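Local coordinates for undecaprenyl-diphosphooligosaccharide--protein glycotransferase (Campylobacter jejuni, PDB 3AAG) that transfers a preassembled heptasaccharide from an undecaprenyl diphosphate lipid carrier to asparagine side chains of target proteins, the chain here being its periplasmic C-terminal part, at residues T34-Y38 and P143-I149; L82-T87 and I103-M107; T171-P177 and Y246-M252. One frame throughout, in Å; residues are numbered along the deposited sequence.

How the contacts relate
Contacts 1 and 2 both belong to the core domain of this periplasmic part, and contact 2 is nested along the chain within the loop that contact 1 closes. Contact 3 joins two strands of the C-terminal beta-barrel domain. Contact 2 is the most buried, an apolar helix pair with its centre about 23 Å from that of contact 1. Contact 1, partly buried, brings two sequence motifs together mainly by side-chain packing, whereas contact 3, also partly buried, is held by backbone hydrogen bonds. Contacts 1 and 3 touch, S147 O lying 3.5 Å from F172 CE2, so the motif loop leans on the sheet; contacts 2 and 3 lie on opposite sides of the chain's centre.

Contact 1 of 3, residues T34-Y38 and P143-I149; sequences TWWDY and PARMSLI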
loop_
_atom_site.group_PDB
_atom_site.type_symbol
_atom_site.label_atom_id
_atom_site.label_comp_id
_atom_site.label_asym_id
_atom_site.label_seq_id
_atom_site.Cartn_x
_atom_site.Cartn_y
_atom_site.Cartn_z
ATOM N N THR A 34 -4.949 0.013 7.907
ATOM C CA THR A 34 -3.790 -0.835 7.663
ATOM C C THR A 34 -4.215 -2.282 7.439
ATOM O O THR A 34 -5.385 -2.623 7.581
ATOM C CB THR A 34 -2.797 -0.777 8.838
ATOM O OG1 THR A 34 -1.465 -0.976 8.349
ATOM C CG2 THR A 34 -3.126 -1.846 9.874
ATOM N N TRP A 35 -3.256 -3.131 7.088
ATOM C CA TRP A 35 -3.543 -4.532 6.821
ATOM C C TRP A 35 -3.836 -5.277 8.120
ATOM O O TRP A 35 -3.363 -4.883 9.184
ATOM C CB TRP A 35 -2.368 -5.178 6.089
ATOM C CG TRP A 35 -2.730 -6.445 5.395
ATOM C CD1 TRP A 35 -2.110 -7.652 5.517
ATOM C CD2 TRP A 35 -3.807 -6.637 4.474
ATOM N NE1 TRP A 35 -2.732 -8.584 4.724
ATOM C CE2 TRP A 35 -3.778 -7.986 4.074
ATOM C CE3 TRP A 35 -4.794 -5.798 3.948
ATOM C CZ2 TRP A 35 -4.696 -8.516 3.173
ATOM C CZ3 TRP A 35 -5.705 -6.326 3.052
ATOM C CH2 TRP A 35 -5.650 -7.672 2.674
ATOM N N TRP A 36 -4.615 -6.351 8.035
ATOM C CA TRP A 36 -5.144 -6.999 9.236
ATOM C C TRP A 36 -4.073 -7.685 10.082
ATOM O O TRP A 36 -4.251 -7.870 11.285
ATOM C CB TRP A 36 -6.263 -7.984 8.888
ATOM C CG TRP A 36 -5.792 -9.227 8.194
ATOM C CD1 TRP A 36 -5.794 -9.465 6.851
ATOM C CD2 TRP A 36 -5.257 -10.406 8.809
ATOM N NE1 TRP A 36 -5.291 -10.715 6.591
ATOM C CE2 TRP A 36 -4.955 -11.314 7.775
ATOM C CE3 TRP A 36 -5.004 -10.780 10.132
ATOM C CZ2 TRP A 36 -4.411 -12.574 8.023
ATOM C CZ3 TRP A 36 -4.464 -12.034 10.376
ATOM C CH2 TRP A 36 -4.174 -12.913 9.326
ATOM N N ASP A 37 -2.965 -8.060 9.451
ATOM C CA ASP A 37 -1.847 -8.672 10.166
ATOM C C ASP A 37 -1.322 -7.766 11.274
ATOM O O ASP A 37 -0.640 -8.223 12.188
ATOM C CB ASP A 37 -0.712 -9.015 9.200
ATOM C CG ASP A 37 -0.987 -10.273 8.398
ATOM O OD1 ASP A 37 -0.014 -10.949 7.996
ATOM O OD2 ASP A 37 -2.177 -10.585 8.169
ATOM N N TYR A 38 -1.638 -6.479 11.190
ATOM C CA TYR A 38 -1.154 -5.519 12.173
ATOM C C TYR A 38 -2.311 -4.965 12.994
ATOM O O TYR A 38 -2.119 -4.118 13.867
ATOM C CB TYR A 38 -0.393 -4.388 11.480
ATOM C CG TYR A 38 0.428 -4.855 10.298
ATOM C CD1 TYR A 38 1.389 -5.849 10.443
ATOM C CD2 TYR A 38 0.242 -4.304 9.038
ATOM C CE1 TYR A 38 2.141 -6.278 9.366
ATOM C CE2 TYR A 38 0.990 -4.728 7.954
ATOM C CZ TYR A 38 1.936 -5.715 8.123
ATOM O OH TYR A 38 2.679 -6.138 7.043
ATOM N N PRO A 143 4.161 -0.278 7.143
ATOM C CA PRO A 143 5.464 -0.814 7.518
ATOM C C PRO A 143 6.231 -1.353 6.315
ATOM O O PRO A 143 5.626 -1.830 5.358
ATOM C CB PRO A 143 5.104 -1.954 8.471
ATOM C CG PRO A 143 3.771 -2.419 8.002
ATOM C CD PRO A 143 3.061 -1.210 7.445
ATOM N N ALA A 144 7.555 -1.278 6.370
ATOM C CA ALA A 144 8.396 -1.908 5.360
ATOM C C ALA A 144 7.995 -3.366 5.133
ATOM O O ALA A 144 7.745 -3.781 4.002
ATOM C CB ALA A 144 9.859 -1.816 5.758
ATOM N N ARG A 145 7.930 -4.136 6.213
ATOM C CA ARG A 145 7.770 -5.582 6.112
ATOM C C ARG A 145 6.551 -5.993 5.294
ATOM O O ARG A 145 6.422 -7.154 4.908
ATOM C CB ARG A 145 7.708 -6.219 7.503
ATOM C CG ARG A 145 6.576 -5.701 8.374
ATOM C CD ARG A 145 6.770 -6.096 9.827
ATOM N NE ARG A 145 6.203 -7.411 10.108
ATOM C CZ ARG A 145 5.239 -7.636 10.994
ATOM N NH1 ARG A 145 4.730 -6.629 11.695
ATOM N NH2 ARG A 145 4.783 -8.869 11.183
HETATM N N MSE A 146 5.653 -5.047 5.031
HETATM C CA MSE A 146 4.428 -5.357 4.296
HETATM C C MSE A 146 4.714 -5.691 2.833
HETATM O O MSE A 146 3.982 -6.456 2.206
HETATM C CB MSE A 146 3.409 -4.216 4.395
HETATM C CG MSE A 146 2.050 -4.554 3.783
HETATM SE SE MSE A 146 0.685 -3.167 4.018
HETATM C CE MSE A 146 1.662 -1.637 3.299
ATOM N N SER A 147 5.784 -5.118 2.295
ATOM C CA SER A 147 6.229 -5.465 0.949
ATOM C C SER A 147 6.173 -6.974 0.702
ATOM O O SER A 147 5.759 -7.420 -0.366
ATOM C CB SER A 147 7.644 -4.939 0.695
ATOM O OG SER A 147 8.565 -5.493 1.618
ATOM N N LEU A 148 6.588 -7.756 1.694
ATOM C CA LEU A 148 6.663 -9.204 1.534
ATOM C C LEU A 148 5.288 -9.835 1.349
ATOM O O LEU A 148 5.183 -10.995 0.953
ATOM C CB LEU A 148 7.369 -9.848 2.728
ATOM C CG LEU A 148 8.867 -9.576 2.879
ATOM C CD1 LEU A 148 9.404 -10.289 4.105
ATOM C CD2 LEU A 148 9.627 -9.995 1.631
ATOM N N ILE A 149 4.238 -9.074 1.644
ATOM C CA ILE A 149 2.876 -9.602 1.586
ATOM C C ILE A 149 1.960 -8.720 0.747
ATOM O O ILE A 149 0.782 -9.028 0.574
ATOM C CB ILE A 149 2.260 -9.758 2.991
ATOM C CG1 ILE A 149 2.344 -8.439 3.763
ATOM C CG2 ILE A 149 2.937 -10.887 3.751
ATOM C CD1 ILE A 149 1.221 -8.243 4.752
#
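The bump in this interface is the ring of Y38, which projects from the 3-10 turn 36-38 into a hollow made by P143, R145, M146 and I149. P143 lies over one face of the ring, with its CG 4.0 Å from the ring centroid in a CH-pi contact, a role that suits the compact, puckered pyrrolidine. M146, a selenomethionine in this crystal, borders the ring at its edge: its long, flexible side chain brings SE to 4.2 Å from Y38 CE2, and the same SE is 4.2 Å from W35 CB. R145 NH1 comes within 3.5 Å of Y38 CE1, that carbon lying over one face of the guanidinium. At the tip of the tyrosine, Y38 OH sits 3.3 Å from M146 CA and 3.4 Å from I149 CD1. The isoleucine is the return bump: its CD1 wedges between the two aromatic residues, reaching 3.5 Å from W35 CD1 as well. Behind the hollow lies helix 260-266, Y261 touching M146 and S147. The bonds Y38 N to W35 O (3.1 Å) and I149 N to M146 O (2.7 Å) keep each loop compactly turned. W35, W36, D37 and I149 are, by similarity, residues that meet the acceptor peptide, consistent with a WWDYG motif packed against the MI motif to define the pocket for the +2 Ser/Thr of the sequon.

Contact 2 of 3, residues L82-T87 and I103-M107; sequences LSVEYT and ILQAM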
loop_
_atom_site.group_PDB
_atom_site.type_symbol
_atom_site.label_atom_id
_atom_site.label_comp_id
_atom_site.label_asym_id
_atom_site.label_seq_id
_atom_site.Cartn_x
_atom_site.Cartn_y
_atom_site.Cartn_z
ATOM N N LEU A 82 -14.261 7.416 3.643
ATOM C CA LEU A 82 -15.549 6.768 3.427
ATOM C C LEU A 82 -15.685 5.498 4.259
ATOM O O LEU A 82 -16.653 5.336 5.002
ATOM C CB LEU A 82 -15.762 6.462 1.945
ATOM C CG LEU A 82 -16.013 7.664 1.029
ATOM C CD1 LEU A 82 -16.589 7.211 -0.305
ATOM C CD2 LEU A 82 -16.935 8.673 1.697
ATOM N N SER A 83 -14.714 4.600 4.136
ATOM C CA SER A 83 -14.790 3.311 4.814
ATOM C C SER A 83 -14.852 3.481 6.329
ATOM O O SER A 83 -15.626 2.805 7.009
ATOM C CB SER A 83 -13.603 2.430 4.427
ATOM O OG SER A 83 -12.388 2.982 4.900
ATOM N N VAL A 84 -14.035 4.389 6.855
ATOM C CA VAL A 84 -14.032 4.674 8.283
ATOM C C VAL A 84 -15.382 5.210 8.738
ATOM O O VAL A 84 -15.934 4.759 9.741
ATOM C CB VAL A 84 -12.947 5.694 8.653
ATOM C CG1 VAL A 84 -13.165 6.208 10.065
ATOM C CG2 VAL A 84 -11.568 5.074 8.511
ATOM N N GLU A 85 -15.914 6.175 7.996
ATOM C CA GLU A 85 -17.146 6.842 8.394
ATOM C C GLU A 85 -18.347 5.905 8.305
ATOM O O GLU A 85 -19.281 6.000 9.104
ATOM C CB GLU A 85 -17.382 8.095 7.549
ATOM C CG GLU A 85 -16.386 9.221 7.809
ATOM C CD GLU A 85 -16.321 9.629 9.269
ATOM O OE1 GLU A 85 -17.127 9.114 10.074
ATOM O OE2 GLU A 85 -15.461 10.467 9.614
ATOM N N TYR A 86 -18.316 4.999 7.334
ATOM C CA TYR A 86 -19.446 4.116 7.079
ATOM C C TYR A 86 -19.404 2.870 7.951
ATOM O O TYR A 86 -20.443 2.306 8.288
ATOM C CB TYR A 86 -19.511 3.727 5.601
ATOM C CG TYR A 86 -20.246 4.730 4.744
ATOM C CD1 TYR A 86 -19.623 5.896 4.320
ATOM C CD2 TYR A 86 -21.563 4.517 4.364
ATOM C CE1 TYR A 86 -20.288 6.819 3.541
ATOM C CE2 TYR A 86 -22.239 5.436 3.582
ATOM C CZ TYR A 86 -21.594 6.586 3.175
ATOM O OH TYR A 86 -22.257 7.508 2.398
ATOM N N THR A 87 -18.200 2.439 8.313
ATOM C CA THR A 87 -18.049 1.362 9.283
ATOM C C THR A 87 -18.528 1.816 10.658
ATOM O O THR A 87 -19.333 1.145 11.299
ATOM C CB THR A 87 -16.589 0.883 9.382
ATOM O OG1 THR A 87 -16.267 0.086 8.236
ATOM C CG2 THR A 87 -16.390 0.053 10.637
ATOM N N ILE A 103 -21.182 -2.554 3.155
ATOM C CA ILE A 103 -21.016 -1.135 3.435
ATOM C C ILE A 103 -20.708 -0.353 2.162
ATOM O O ILE A 103 -20.897 0.863 2.108
ATOM C CB ILE A 103 -19.892 -0.904 4.465
ATOM C CG1 ILE A 103 -20.340 -1.372 5.851
ATOM C CG2 ILE A 103 -19.479 0.559 4.494
ATOM C CD1 ILE A 103 -19.196 -1.641 6.810
ATOM N N LEU A 104 -20.234 -1.055 1.137
ATOM C CA LEU A 104 -19.904 -0.418 -0.132
ATOM C C LEU A 104 -21.163 -0.027 -0.901
ATOM O O LEU A 104 -21.203 1.012 -1.557
ATOM C CB LEU A 104 -19.024 -1.332 -0.987
ATOM C CG LEU A 104 -18.571 -0.755 -2.331
ATOM C CD1 LEU A 104 -17.714 0.486 -2.128
ATOM C CD2 LEU A 104 -17.829 -1.799 -3.152
ATOM N N GLN A 105 -22.188 -0.868 -0.816
ATOM C CA GLN A 105 -23.478 -0.560 -1.418
ATOM C C GLN A 105 -24.097 0.674 -0.769
ATOM O O GLN A 105 -24.574 1.575 -1.455
ATOM C CB GLN A 105 -24.426 -1.754 -1.295
ATOM C CG GLN A 105 -25.546 -1.767 -2.322
ATOM C CD GLN A 105 -25.044 -1.535 -3.736
ATOM O OE1 GLN A 105 -24.662 -0.421 -4.099
ATOM N NE2 GLN A 105 -25.044 -2.590 -4.544
ATOM N N ALA A 106 -24.082 0.708 0.559
ATOM C CA ALA A 106 -24.591 1.858 1.295
ATOM C C ALA A 106 -24.048 3.168 0.733
ATOM O O ALA A 106 -24.812 4.066 0.385
ATOM C CB ALA A 106 -24.261 1.733 2.774
HETATM N N MSE A 107 -22.727 3.276 0.645
HETATM C CA MSE A 107 -22.100 4.525 0.228
HETATM C C MSE A 107 -22.380 4.844 -1.238
HETATM O O MSE A 107 -22.400 6.009 -1.635
HETATM C CB MSE A 107 -20.593 4.515 0.511
HETATM C CG MSE A 107 -19.842 3.321 -0.055
HETATM SE SE MSE A 107 -17.918 3.412 0.289
HETATM C CE MSE A 107 -17.886 2.671 2.092
#
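L82 opens the contact, sending its CD1 to 4.1 Å from M107 SE; a branched aliphatic side chain suits this buried spot, where it also touches F119 of helix 116-122. One residue on, S83 offers mainly backbone, its CA 4.2 Å from M107 CE. The small serine leaves room for the selenomethionine methyl, and its hydroxyl is satisfied within its own helix by M79 O. A turn after L82 comes Y86, the broadest surface of the first segment. M107 CB sits over its ring, 3.6 Å from the centroid and 17° off the normal, a CH-pi contact, while M107 SE at 5.2 Å from the centroid adds a Met-aromatic contact. On the way out to the ring, Y86 CB meets I103 CG2 at 3.4 Å; A106 CB, small enough to let the ring approach, is 4.2 Å from Y86 CD2. The phenol can lie in this apolar setting because D110 takes up its hydroxyl in a hydrogen bond. T87 ends the row, its OG1 bonded back to S83 O at 3.1 Å and 3.7 Å from I103 CD1. The two short helical segments cross nearly at right angles, 101°, with axes 10.1 Å apart. Around them, F64 of helix 63-67 touches S83 and M107, and Y31 of strand 31-33 receives V84 and T87 beside the pair.

Contact 3 of 3, residues T171-P177 and Y246-M252; sequences TFSTAYP and YAQFILM
At the apolar centre F172 (chi1 t), I250 and M252 share one face: I250 CG2 lies over the F172 ring, 3.8 Å from its centroid, and M252 CE (selenomethionine, chi1 p) is 3.5 Å from F172 CE1. T174 CG2 is 3.6 Å from I250 CG1. S173, A175, F249 and L251 point to the other face. Extended strands 172-175 and 249-252 run antiparallel at 161°, axes 4.5 Å apart. F172-M252 and T174-I250 are non-hydrogen-bonded pairs; S173-L251 (S173 N to L251 O 2.8 Å, L251 N to S173 O 2.7 Å) and A175-F249 (A175 N to F249 O 3.0 Å) are hydrogen-bonded. In a classic beta bulge Q248 (phi/psi -101/-28) and F249 both face A175, whose O accepts from F249 N (2.9 Å) and Q248 N (3.3 Å). Outward, Y176 and Y246 form an offset stack (centroids 4.7 Å, planes 27°), and Y176 N bonds S188 OG at the polar edge. Backbone bonds thus set register in this beta-barrel domain, while apolar side chains seal one face against helix 260-266.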
loop_
_atom_site.group_PDB
_atom_site.type_symbol
_atom_site.label_atom_id
_atom_site.label_comp_id
_atom_site.label_asym_id
_atom_site.label_seq_id
_atom_site.Cartn_x
_atom_site.Cartn_y
_atom_site.Cartn_z
ATOM N N THR A 171 1.111 -7.234 -10.610
ATOM C CA THR A 171 2.417 -7.819 -10.326
ATOM C C THR A 171 3.177 -7.060 -9.245
ATOM O O THR A 171 3.517 -5.887 -9.411
ATOM C CB THR A 171 3.284 -7.919 -11.591
ATOM O OG1 THR A 171 2.630 -8.756 -12.554
ATOM C CG2 THR A 171 4.646 -8.508 -11.257
ATOM N N PHE A 172 3.442 -7.742 -8.136
ATOM C CA PHE A 172 4.294 -7.211 -7.082
ATOM C C PHE A 172 5.126 -8.344 -6.497
ATOM O O PHE A 172 4.788 -8.899 -5.453
ATOM C CB PHE A 172 3.447 -6.563 -5.986
ATOM C CG PHE A 172 4.217 -5.639 -5.086
ATOM C CD1 PHE A 172 4.365 -4.300 -5.408
ATOM C CD2 PHE A 172 4.788 -6.108 -3.915
ATOM C CE1 PHE A 172 5.070 -3.446 -4.581
ATOM C CE2 PHE A 172 5.496 -5.259 -3.084
ATOM C CZ PHE A 172 5.636 -3.927 -3.417
ATOM N N SER A 173 6.210 -8.690 -7.185
ATOM C CA SER A 173 7.054 -9.800 -6.762
ATOM C C SER A 173 8.349 -9.289 -6.146
ATOM O O SER A 173 9.146 -8.628 -6.812
ATOM C CB SER A 173 7.356 -10.728 -7.940
ATOM O OG SER A 173 7.777 -12.002 -7.488
ATOM N N THR A 174 8.551 -9.594 -4.870
ATOM C CA THR A 174 9.796 -9.256 -4.197
ATOM C C THR A 174 10.711 -10.471 -4.128
ATOM O O THR A 174 10.244 -11.610 -4.145
ATOM C CB THR A 174 9.540 -8.723 -2.775
ATOM O OG1 THR A 174 8.942 -9.751 -1.976
ATOM C CG2 THR A 174 8.613 -7.518 -2.818
ATOM N N ALA A 175 12.016 -10.227 -4.056
ATOM C CA ALA A 175 12.992 -11.306 -4.133
ATOM C C ALA A 175 14.361 -10.889 -3.609
ATOM O O ALA A 175 14.711 -9.708 -3.616
ATOM C CB ALA A 175 13.102 -11.820 -5.559
ATOM N N TYR A 176 15.127 -11.875 -3.153
ATOM C CA TYR A 176 16.518 -11.670 -2.771
ATOM C C TYR A 176 17.427 -12.446 -3.718
ATOM O O TYR A 176 17.007 -13.442 -4.307
ATOM C CB TYR A 176 16.742 -12.148 -1.335
ATOM C CG TYR A 176 16.179 -13.526 -1.065
ATOM C CD1 TYR A 176 17.017 -14.626 -0.923
ATOM C CD2 TYR A 176 14.808 -13.729 -0.961
ATOM C CE1 TYR A 176 16.505 -15.888 -0.680
ATOM C CE2 TYR A 176 14.288 -14.985 -0.718
ATOM C CZ TYR A 176 15.140 -16.062 -0.577
ATOM O OH TYR A 176 14.626 -17.314 -0.334
ATOM N N PRO A 177 18.679 -11.989 -3.872
ATOM C CA PRO A 177 19.645 -12.666 -4.734
ATOM C C PRO A 177 20.014 -14.049 -4.205
ATOM O O PRO A 177 20.343 -14.196 -3.026
ATOM C CB PRO A 177 20.868 -11.741 -4.688
ATOM C CG PRO A 177 20.351 -10.424 -4.215
ATOM C CD PRO A 177 19.228 -10.755 -3.288
ATOM N N TYR A 246 14.872 -10.958 2.742
ATOM C CA TYR A 246 14.087 -11.577 1.680
ATOM C C TYR A 246 13.475 -10.532 0.756
ATOM O O TYR A 246 12.833 -10.869 -0.240
ATOM C CB TYR A 246 12.993 -12.470 2.269
ATOM C CG TYR A 246 13.520 -13.712 2.947
ATOM C CD1 TYR A 246 12.701 -14.487 3.757
ATOM C CD2 TYR A 246 14.840 -14.108 2.782
ATOM C CE1 TYR A 246 13.181 -15.623 4.379
ATOM C CE2 TYR A 246 15.328 -15.241 3.400
ATOM C CZ TYR A 246 14.495 -15.996 4.198
ATOM O OH TYR A 246 14.978 -17.126 4.817
ATOM N N ALA A 247 13.682 -9.263 1.090
ATOM C CA ALA A 247 13.143 -8.167 0.295
ATOM C C ALA A 247 14.244 -7.207 -0.135
ATOM O O ALA A 247 14.370 -6.109 0.405
ATOM C CB ALA A 247 12.064 -7.428 1.072
ATOM N N GLN A 248 15.039 -7.628 -1.111
ATOM C CA GLN A 248 16.105 -6.792 -1.644
ATOM C C GLN A 248 15.689 -6.152 -2.964
ATOM O O GLN A 248 16.164 -5.073 -3.320
ATOM C CB GLN A 248 17.377 -7.618 -1.839
ATOM C CG GLN A 248 18.037 -8.051 -0.541
ATOM C CD GLN A 248 18.977 -6.998 0.009
ATOM O OE1 GLN A 248 19.767 -6.409 -0.730
ATOM N NE2 GLN A 248 18.897 -6.755 1.312
ATOM N N PHE A 249 14.798 -6.826 -3.684
ATOM C CA PHE A 249 14.328 -6.340 -4.976
ATOM C C PHE A 249 12.809 -6.437 -5.087
ATOM O O PHE A 249 12.181 -7.264 -4.429
ATOM C CB PHE A 249 14.988 -7.121 -6.112
ATOM C CG PHE A 249 16.360 -6.627 -6.468
ATOM C CD1 PHE A 249 16.526 -5.424 -7.133
ATOM C CD2 PHE A 249 17.485 -7.363 -6.137
ATOM C CE1 PHE A 249 17.785 -4.965 -7.461
ATOM C CE2 PHE A 249 18.746 -6.909 -6.463
ATOM C CZ PHE A 249 18.896 -5.709 -7.126
ATOM N N ILE A 250 12.224 -5.584 -5.923
ATOM C CA ILE A 250 10.791 -5.647 -6.196
ATOM C C ILE A 250 10.490 -5.444 -7.678
ATOM O O ILE A 250 10.835 -4.412 -8.256
ATOM C CB ILE A 250 10.003 -4.598 -5.387
ATOM C CG1 ILE A 250 10.440 -4.608 -3.922
ATOM C CG2 ILE A 250 8.510 -4.856 -5.499
ATOM C CD1 ILE A 250 9.885 -3.454 -3.120
ATOM N N LEU A 251 9.838 -6.431 -8.282
ATOM C CA LEU A 251 9.368 -6.315 -9.657
ATOM C C LEU A 251 7.861 -6.080 -9.692
ATOM O O LEU A 251 7.083 -6.912 -9.224
ATOM C CB LEU A 251 9.720 -7.579 -10.444
ATOM C CG LEU A 251 9.569 -7.509 -11.965
ATOM C CD1 LEU A 251 10.593 -6.555 -12.563
ATOM C CD2 LEU A 251 9.701 -8.895 -12.578
HETATM N N MSE A 252 7.455 -4.941 -10.247
HETATM C CA MSE A 252 6.060 -4.514 -10.184
HETATM C C MSE A 252 5.600 -3.881 -11.495
HETATM O O MSE A 252 6.408 -3.363 -12.266
HETATM C CB MSE A 252 5.860 -3.527 -9.035
HETATM C CG MSE A 252 6.583 -2.210 -9.231
HETATM SE SE MSE A 252 6.201 -0.930 -7.818
HETATM C CE MSE A 252 7.398 -1.634 -6.446
#